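Local coordinates for alpha-Amylase (PDB 2B5D), which belongs to glycoside hydrolase family 57 and combines a curled, mainly parallel beta-sheet, wrapped by helices, with a largely helical C-terminal region, at residues Ile39-Met44 against Glu359-Leu364; Val206-Phe211 against Phe235-Glu240. All blocks are in the same frame, centred on the assembly; numbering follows the deposited sequence.

Interaction 1 (Ile39-Met44 against Glu359-Leu364)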
ATOM      1  N   ILE A  39      37.181  -2.483   0.213  1.00 57.15           N
ATOM      2  CA  ILE A  39      38.360  -3.351   0.426  1.00 57.78           C
ATOM      3  C   ILE A  39      39.122  -3.673  -0.882  1.00 57.80           C
ATOM      4  O   ILE A  39      40.344  -3.646  -0.894  1.00 57.22           O
ATOM      5  CB  ILE A  39      38.009  -4.627   1.281  1.00 58.06           C
ATOM      6  CG1 ILE A  39      37.820  -4.244   2.755  1.00 58.76           C
ATOM      7  CG2 ILE A  39      39.070  -5.743   1.126  1.00 57.53           C
ATOM      8  CD1 ILE A  39      37.102  -5.329   3.625  1.00 58.28           C
ATOM      9  N   PRO A  40      38.408  -4.000  -1.980  1.00 58.03           N
ATOM     10  CA  PRO A  40      39.095  -4.151  -3.273  1.00 58.73           C
ATOM     11  C   PRO A  40      39.871  -2.894  -3.736  1.00 59.50           C
ATOM     12  O   PRO A  40      40.859  -3.036  -4.432  1.00 59.93           O
ATOM     13  CB  PRO A  40      37.952  -4.446  -4.249  1.00 58.63           C
ATOM     14  CG  PRO A  40      36.896  -5.052  -3.421  1.00 58.11           C
ATOM     15  CD  PRO A  40      36.979  -4.321  -2.094  1.00 58.29           C
ATOM     16  N   LEU A  41      39.424  -1.689  -3.375  1.00 59.77           N
ATOM     17  CA  LEU A  41      40.261  -0.485  -3.563  1.00 60.46           C
ATOM     18  C   LEU A  41      41.539  -0.561  -2.750  1.00 60.88           C
ATOM     19  O   LEU A  41      42.626  -0.327  -3.259  1.00 61.43           O
ATOM     20  CB  LEU A  41      39.505   0.801  -3.211  1.00 60.17           C
ATOM     21  CG  LEU A  41      38.400   1.292  -4.146  1.00 59.64           C
ATOM     22  CD1 LEU A  41      37.762   2.553  -3.568  1.00 60.67           C
ATOM     23  CD2 LEU A  41      38.916   1.549  -5.573  1.00 60.20           C
ATOM     24  N   LEU A  42      41.400  -0.898  -1.483  1.00 61.69           N
ATOM     25  CA  LEU A  42      42.536  -1.138  -0.622  1.00 62.84           C
ATOM     26  C   LEU A  42      43.485  -2.181  -1.215  1.00 63.62           C
ATOM     27  O   LEU A  42      44.685  -1.963  -1.281  1.00 63.63           O
ATOM     28  CB  LEU A  42      42.056  -1.559   0.773  1.00 62.65           C
ATOM     29  CG  LEU A  42      42.038  -0.520   1.908  1.00 62.68           C
ATOM     30  CD1 LEU A  42      42.129   0.908   1.415  1.00 62.95           C
ATOM     31  CD2 LEU A  42      40.834  -0.713   2.790  1.00 61.28           C
ATOM     32  N   MET A  43      42.943  -3.309  -1.651  1.00 64.92           N
ATOM     33  CA  MET A  43      43.750  -4.340  -2.280  1.00 66.00           C
ATOM     34  C   MET A  43      44.487  -3.813  -3.507  1.00 65.00           C
ATOM     35  O   MET A  43      45.680  -4.049  -3.692  1.00 65.16           O
ATOM     36  CB  MET A  43      42.873  -5.544  -2.618  1.00 65.84           C
ATOM     37  CG  MET A  43      42.858  -6.569  -1.483  1.00 68.15           C
ATOM     38  SD  MET A  43      41.347  -7.562  -1.337  1.00 70.49           S
ATOM     39  CE  MET A  43      40.767  -7.636  -3.035  1.00 68.58           C
ATOM     40  N   MET A  44      43.767  -3.075  -4.331  1.00 64.83           N
ATOM     41  CA  MET A  44      44.337  -2.445  -5.496  1.00 64.41           C
ATOM     42  C   MET A  44      45.423  -1.398  -5.187  1.00 64.62           C
ATOM     43  O   MET A  44      46.370  -1.276  -5.950  1.00 65.34           O
ATOM     44  CB  MET A  44      43.202  -1.856  -6.328  1.00 64.60           C
ATOM     45  CG  MET A  44      43.573  -1.419  -7.741  1.00 64.29           C
ATOM     46  SD  MET A  44      44.047   0.328  -7.876  1.00 64.06           S
ATOM     47  CE  MET A  44      42.481   1.124  -8.229  1.00 61.96           C
ATOM     48  N   GLU A 359      33.911  -5.682 -12.299  1.00 60.01           N
ATOM     49  CA  GLU A 359      35.273  -5.615 -12.809  1.00 59.81           C
ATOM     50  C   GLU A 359      35.838  -4.201 -12.742  1.00 59.25           C
ATOM     51  O   GLU A 359      36.960  -3.966 -13.177  1.00 59.42           O
ATOM     52  CB  GLU A 359      35.294  -6.108 -14.269  1.00 59.39           C
ATOM     53  CG  GLU A 359      34.795  -7.560 -14.467  1.00 61.98           C
ATOM     54  CD  GLU A 359      33.276  -7.700 -14.619  1.00 62.62           C
ATOM     55  OE1 GLU A 359      32.543  -6.755 -14.273  1.00 63.50           O
ATOM     56  OE2 GLU A 359      32.806  -8.755 -15.102  1.00 63.44           O
ATOM     57  N   GLY A 360      35.049  -3.262 -12.217  1.00 58.59           N
ATOM     58  CA  GLY A 360      35.429  -1.855 -12.124  1.00 57.16           C
ATOM     59  C   GLY A 360      36.770  -1.548 -11.473  1.00 56.97           C
ATOM     60  O   GLY A 360      37.495  -0.681 -11.933  1.00 55.97           O
ATOM     61  N   VAL A 361      37.117  -2.217 -10.382  1.00 56.99           N
ATOM     62  CA  VAL A 361      38.382  -1.832  -9.757  1.00 58.03           C
ATOM     63  C   VAL A 361      39.576  -2.356 -10.580  1.00 57.89           C
ATOM     64  O   VAL A 361      40.614  -1.695 -10.648  1.00 57.69           O
ATOM     65  CB  VAL A 361      38.474  -2.136  -8.212  1.00 58.01           C
ATOM     66  CG1 VAL A 361      37.150  -1.774  -7.492  1.00 57.35           C
ATOM     67  CG2 VAL A 361      38.836  -3.564  -7.970  1.00 60.11           C
ATOM     68  N   PHE A 362      39.379  -3.517 -11.218  1.00 57.48           N
ATOM     69  CA  PHE A 362      40.316  -4.103 -12.168  1.00 56.85           C
ATOM     70  C   PHE A 362      40.573  -3.127 -13.289  1.00 55.15           C
ATOM     71  O   PHE A 362      41.719  -2.928 -13.670  1.00 54.93           O
ATOM     72  CB  PHE A 362      39.782  -5.415 -12.806  1.00 58.05           C
ATOM     73  CG  PHE A 362      39.418  -6.519 -11.819  1.00 62.43           C
ATOM     74  CD1 PHE A 362      38.240  -7.260 -11.993  1.00 66.12           C
ATOM     75  CD2 PHE A 362      40.259  -6.860 -10.752  1.00 64.46           C
ATOM     76  CE1 PHE A 362      37.889  -8.311 -11.105  1.00 66.81           C
ATOM     77  CE2 PHE A 362      39.914  -7.898  -9.864  1.00 66.21           C
ATOM     78  CZ  PHE A 362      38.728  -8.626 -10.044  1.00 64.28           C
ATOM     79  N   PHE A 363      39.498  -2.572 -13.854  1.00 53.78           N
ATOM     80  CA  PHE A 363      39.583  -1.464 -14.815  1.00 53.01           C
ATOM     81  C   PHE A 363      40.384  -0.252 -14.266  1.00 53.51           C
ATOM     82  O   PHE A 363      41.305   0.260 -14.920  1.00 52.30           O
ATOM     83  CB  PHE A 363      38.189  -1.031 -15.282  1.00 52.09           C
ATOM     84  CG  PHE A 363      38.210   0.195 -16.170  1.00 54.45           C
ATOM     85  CD1 PHE A 363      38.170   0.071 -17.563  1.00 53.56           C
ATOM     86  CD2 PHE A 363      38.276   1.492 -15.609  1.00 53.84           C
ATOM     87  CE1 PHE A 363      38.217   1.209 -18.396  1.00 52.38           C
ATOM     88  CE2 PHE A 363      38.306   2.619 -16.418  1.00 52.55           C
ATOM     89  CZ  PHE A 363      38.296   2.484 -17.817  1.00 53.04           C
ATOM     90  N   LEU A 364      40.035   0.190 -13.059  1.00 53.44           N
ATOM     91  CA  LEU A 364      40.747   1.273 -12.440  1.00 55.15           C
ATOM     92  C   LEU A 364      42.240   1.030 -12.338  1.00 55.60           C
ATOM     93  O   LEU A 364      43.056   1.957 -12.539  1.00 54.58           O
ATOM     94  CB  LEU A 364      40.157   1.624 -11.071  1.00 55.15           C
ATOM     95  CG  LEU A 364      39.519   3.013 -11.103  1.00 58.83           C
ATOM     96  CD1 LEU A 364      40.612   4.040 -11.316  1.00 59.37           C
ATOM     97  CD2 LEU A 364      38.447   3.194 -12.214  1.00 57.27           C
TER
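Three apolar pairs join Pro-40, Leu-41 and Met-44 to Val-361 and Leu-364, illustrating how two helices can meet through apolar side chains. Val-361 is directed toward the other helix and takes the central place. Its CG2, lodged between its own backbone N and carbonyl carbon, reaches the pyrrolidine ring of Pro-40: Val-361 CG2 lies 3.9 Å from Pro-40 CB. The other methyl spreads apart from this one: Val-361 CG1 meets Leu-41 CD2 at 4.2 Å, so the forked valine touches two consecutive residues, one with each branch. Leu-41 itself does not aim at the other helix, and only the end of its side chain comes close.

Met-44 supplies the third pair, one turn farther along. Its CG lies anti to the backbone N (chi1 -167°), and two further bends bring the terminal methyl round to Leu-364, where Met-44 CE meets Leu-364 CB at 3.7 Å. The two side chains cross obliquely. Met-44 CG also passes 4.2 Å from Val-361 O, a van der Waals approach to a backbone oxygen.

The helix axes are consistent with this packing. The short axes come within 10.1 Å and run in nearly the same direction, with a crossing angle of -27°; the CA atoms of Leu-41 and Val-361 lie 6.6 Å apart. Every touching residue is buried. Beyond the contact, Ile-39 packs on helix 97-119, while Phe-363 turns to helix 309-338 and to the rings of Trp-246 and Trp-357.

Helix 27-47 is the crossover between the adjacent parallel strands 3-11 and 53-57, and helix 360-373 connects strands 343-349 and 377-379. Their near-parallel packing is that of helices on the outside of an alpha/beta barrel-like fold, consistent with the catalytic domain of family 57.

Interaction 2 (Val206-Phe211 against Phe235-Glu240)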
ATOM      1  N   VAL A 206      32.694  21.383  -8.631  1.00 39.11           N
ATOM      2  CA  VAL A 206      31.398  21.801  -9.125  1.00 40.52           C
ATOM      3  C   VAL A 206      31.111  21.047 -10.473  1.00 41.47           C
ATOM      4  O   VAL A 206      32.006  20.442 -11.075  1.00 41.75           O
ATOM      5  CB  VAL A 206      31.352  23.344  -9.343  1.00 40.11           C
ATOM      6  CG1 VAL A 206      31.594  24.153  -7.993  1.00 40.58           C
ATOM      7  CG2 VAL A 206      32.357  23.751 -10.354  1.00 40.95           C
ATOM      8  N   ASP A 207      29.851  21.086 -10.863  1.00 41.84           N
ATOM      9  CA  ASP A 207      29.353  20.773 -12.163  1.00 42.91           C
ATOM     10  C   ASP A 207      29.884  21.797 -13.175  1.00 43.29           C
ATOM     11  O   ASP A 207      30.123  22.987 -12.836  1.00 43.08           O
ATOM     12  CB  ASP A 207      27.829  20.907 -12.169  1.00 42.61           C
ATOM     13  CG  ASP A 207      27.192  20.379 -13.465  1.00 45.92           C
ATOM     14  OD1 ASP A 207      27.380  19.181 -13.755  1.00 45.22           O
ATOM     15  OD2 ASP A 207      26.471  21.138 -14.180  1.00 47.56           O
ATOM     16  N   SER A 208      29.978  21.325 -14.430  1.00 40.65           N
ATOM     17  CA  SER A 208      30.395  22.068 -15.586  1.00 40.24           C
ATOM     18  C   SER A 208      29.611  23.328 -15.776  1.00 39.28           C
ATOM     19  O   SER A 208      30.160  24.333 -16.214  1.00 38.71           O
ATOM     20  CB  SER A 208      30.172  21.176 -16.854  1.00 40.50           C
ATOM     21  OG  SER A 208      31.004  20.058 -16.732  1.00 43.67           O
ATOM     22  N   HIS A 209      28.326  23.276 -15.461  1.00 38.73           N
ATOM     23  CA  HIS A 209      27.468  24.458 -15.601  1.00 40.58           C
ATOM     24  C   HIS A 209      27.922  25.664 -14.668  1.00 40.67           C
ATOM     25  O   HIS A 209      27.576  26.859 -14.905  1.00 40.89           O
ATOM     26  CB  HIS A 209      26.052  24.029 -15.250  1.00 39.54           C
ATOM     27  CG  HIS A 209      25.035  25.093 -15.461  1.00 43.45           C
ATOM     28  ND1 HIS A 209      24.514  25.847 -14.419  1.00 44.21           N
ATOM     29  CD2 HIS A 209      24.409  25.514 -16.586  1.00 42.36           C
ATOM     30  CE1 HIS A 209      23.625  26.701 -14.904  1.00 43.28           C
ATOM     31  NE2 HIS A 209      23.539  26.518 -16.214  1.00 45.61           N
ATOM     32  N   ALA A 210      28.641  25.331 -13.602  1.00 39.57           N
ATOM     33  CA  ALA A 210      29.168  26.354 -12.697  1.00 40.61           C
ATOM     34  C   ALA A 210      30.162  27.273 -13.404  1.00 40.89           C
ATOM     35  O   ALA A 210      30.289  28.452 -13.027  1.00 41.85           O
ATOM     36  CB  ALA A 210      29.831  25.702 -11.437  1.00 38.15           C
ATOM     37  N   PHE A 211      30.886  26.741 -14.402  1.00 42.05           N
ATOM     38  CA  PHE A 211      31.823  27.550 -15.205  1.00 40.95           C
ATOM     39  C   PHE A 211      31.119  28.103 -16.428  1.00 42.53           C
ATOM     40  O   PHE A 211      31.349  29.272 -16.800  1.00 41.61           O
ATOM     41  CB  PHE A 211      33.018  26.755 -15.683  1.00 39.93           C
ATOM     42  CG  PHE A 211      34.046  26.392 -14.602  1.00 40.54           C
ATOM     43  CD1 PHE A 211      35.356  26.058 -14.973  1.00 36.97           C
ATOM     44  CD2 PHE A 211      33.729  26.418 -13.243  1.00 37.12           C
ATOM     45  CE1 PHE A 211      36.323  25.703 -14.012  1.00 36.97           C
ATOM     46  CE2 PHE A 211      34.661  26.051 -12.275  1.00 35.14           C
ATOM     47  CZ  PHE A 211      35.971  25.701 -12.653  1.00 37.62           C
ATOM     48  N   PHE A 235      37.171  22.915  -8.947  1.00 41.49           N
ATOM     49  CA  PHE A 235      37.508  21.982 -10.044  1.00 41.82           C
ATOM     50  C   PHE A 235      36.218  21.594 -10.755  1.00 41.84           C
ATOM     51  O   PHE A 235      35.340  21.089 -10.107  1.00 42.85           O
ATOM     52  CB  PHE A 235      38.103  20.722  -9.467  1.00 41.55           C
ATOM     53  CG  PHE A 235      39.536  20.862  -8.995  1.00 42.70           C
ATOM     54  CD1 PHE A 235      39.829  21.189  -7.665  1.00 45.90           C
ATOM     55  CD2 PHE A 235      40.578  20.664  -9.858  1.00 39.18           C
ATOM     56  CE1 PHE A 235      41.166  21.289  -7.217  1.00 43.63           C
ATOM     57  CE2 PHE A 235      41.913  20.781  -9.438  1.00 40.76           C
ATOM     58  CZ  PHE A 235      42.216  21.059  -8.113  1.00 41.80           C
ATOM     59  N   ALA A 236      36.065  21.894 -12.040  1.00 41.59           N
ATOM     60  CA  ALA A 236      34.834  21.557 -12.728  1.00 42.29           C
ATOM     61  C   ALA A 236      34.960  20.217 -13.477  1.00 43.12           C
ATOM     62  O   ALA A 236      35.982  19.900 -14.115  1.00 43.53           O
ATOM     63  CB  ALA A 236      34.318  22.674 -13.618  1.00 39.42           C
ATOM     64  N   ARG A 237      33.924  19.416 -13.301  1.00 43.86           N
ATOM     65  CA  ARG A 237      33.680  18.149 -14.049  1.00 44.39           C
ATOM     66  C   ARG A 237      33.973  18.259 -15.552  1.00 42.51           C
ATOM     67  O   ARG A 237      33.396  19.121 -16.224  1.00 41.26           O
ATOM     68  CB  ARG A 237      32.182  17.824 -13.914  1.00 44.29           C
ATOM     69  CG  ARG A 237      31.889  16.465 -13.559  1.00 48.11           C
ATOM     70  CD  ARG A 237      30.412  16.297 -13.503  1.00 52.35           C
ATOM     71  NE  ARG A 237      29.819  16.055 -14.822  1.00 57.07           N
ATOM     72  CZ  ARG A 237      29.012  16.930 -15.375  1.00 58.34           C
ATOM     73  NH1 ARG A 237      28.474  16.752 -16.574  1.00 55.09           N
ATOM     74  NH2 ARG A 237      28.776  18.030 -14.680  1.00 62.71           N
ATOM     75  N   ASP A 238      34.781  17.346 -16.077  1.00 42.14           N
ATOM     76  CA  ASP A 238      34.903  17.171 -17.560  1.00 42.37           C
ATOM     77  C   ASP A 238      33.668  16.429 -18.047  1.00 42.30           C
ATOM     78  O   ASP A 238      33.489  15.258 -17.734  1.00 41.07           O
ATOM     79  CB  ASP A 238      36.188  16.382 -17.933  1.00 41.98           C
ATOM     80  CG  ASP A 238      36.240  15.976 -19.427  1.00 43.40           C
ATOM     81  OD1 ASP A 238      35.555  16.570 -20.311  1.00 41.00           O
ATOM     82  OD2 ASP A 238      37.001  15.049 -19.697  1.00 43.22           O
ATOM     83  N   PRO A 239      32.813  17.105 -18.800  1.00 43.03           N
ATOM     84  CA  PRO A 239      31.561  16.495 -19.213  1.00 44.76           C
ATOM     85  C   PRO A 239      31.773  15.396 -20.307  1.00 46.91           C
ATOM     86  O   PRO A 239      30.858  14.623 -20.579  1.00 48.16           O
ATOM     87  CB  PRO A 239      30.784  17.678 -19.816  1.00 43.99           C
ATOM     88  CG  PRO A 239      31.918  18.669 -20.284  1.00 42.66           C
ATOM     89  CD  PRO A 239      33.057  18.436 -19.405  1.00 42.65           C
ATOM     90  N   GLU A 240      32.945  15.380 -20.936  1.00 47.11           N
ATOM     91  CA  GLU A 240      33.363  14.320 -21.834  1.00 48.03           C
ATOM     92  C   GLU A 240      33.710  13.067 -21.069  1.00 49.70           C
ATOM     93  O   GLU A 240      33.700  11.975 -21.659  1.00 49.62           O
ATOM     94  CB  GLU A 240      34.568  14.739 -22.679  1.00 46.58           C
ATOM     95  CG  GLU A 240      34.274  15.872 -23.583  1.00 46.77           C
ATOM     96  CD  GLU A 240      35.342  16.047 -24.650  1.00 50.41           C
ATOM     97  OE1 GLU A 240      35.309  17.082 -25.348  1.00 49.99           O
ATOM     98  OE2 GLU A 240      36.209  15.163 -24.798  1.00 48.72           O
TER
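Ala-236 presses its methyl group almost exactly onto the centre of the Phe-211 ring: Ala-236 CB stands 3.5 Å from the ring centroid and only 6° off the ring normal. This CH-pi contact has all six ring carbons nearly equidistant from one methyl. Phe-211 CG lies anti to its carbonyl carbon (chi1 -72°), which turns the ring back from the short helix over the end of strand 233-236. Val-206 adds a looser apolar touch, CG2 to the same Ala-236 CB, from the same face of the sheet.

Beneath these side chains runs a parallel beta bridge. Val-206 N donates to Phe-235 O at 3.0 Å, and Arg-237 N returns a bond to Val-206 O at 3.1 Å, nearly straight at 172°. Thus Val-206 grips the residues before and after Ala-236, whose CA-H also approaches Val-206 O.

Past the strand ends, side chains take part in the joining. Ser-208 OG donates to Arg-237 O at 2.6 Å, tilted out of the carbonyl plane, and sits over one face of the guanidinium, toward its rim. Asp-207 and Arg-237 are placed for a salt bridge, though OD1 and NH2 are modelled too close together and its geometry is doubtful. The other carboxylate oxygen, Asp-207 OD2, accepts from His-209 N at 3.1 Å, from above the carboxylate plane, a capping bond ahead of the short helix. Trp-402 makes a cation-pi contact with Arg-237, and Trp-212 of the second subunit packs on Pro-239.

All touching residues are buried. The two backbone bonds of Val-206 and the bond from Ser-208 OG tie the strand-to-helix turn to the neighbouring strand end, while the capping bond of Asp-207 orders the turn itself; together they probably fix both as one unit.

As a worked example, the two contacts show helix packing and strand pairing sharing one alpha/beta framework. Interaction 2 falls, in sequence, between the two halves of interaction 1: 39-44 comes first, then 206-211 and 235-240, and finally 359-364. Their centres lie 26 Å apart and their nearest atoms about 11 Å, so they do not touch. Both belong to the same curled sheet and its surroundings: the outer helices of interaction 1 follow strands 3-11 and 343-349, whereas interaction 2 joins strands 203-206 and 233-236 directly. Strand 343-349 leads toward helix 360-373, and its Val-345 bonds by backbone to Asp-238; residues distant in sequence are thus probably held within one alpha/beta domain.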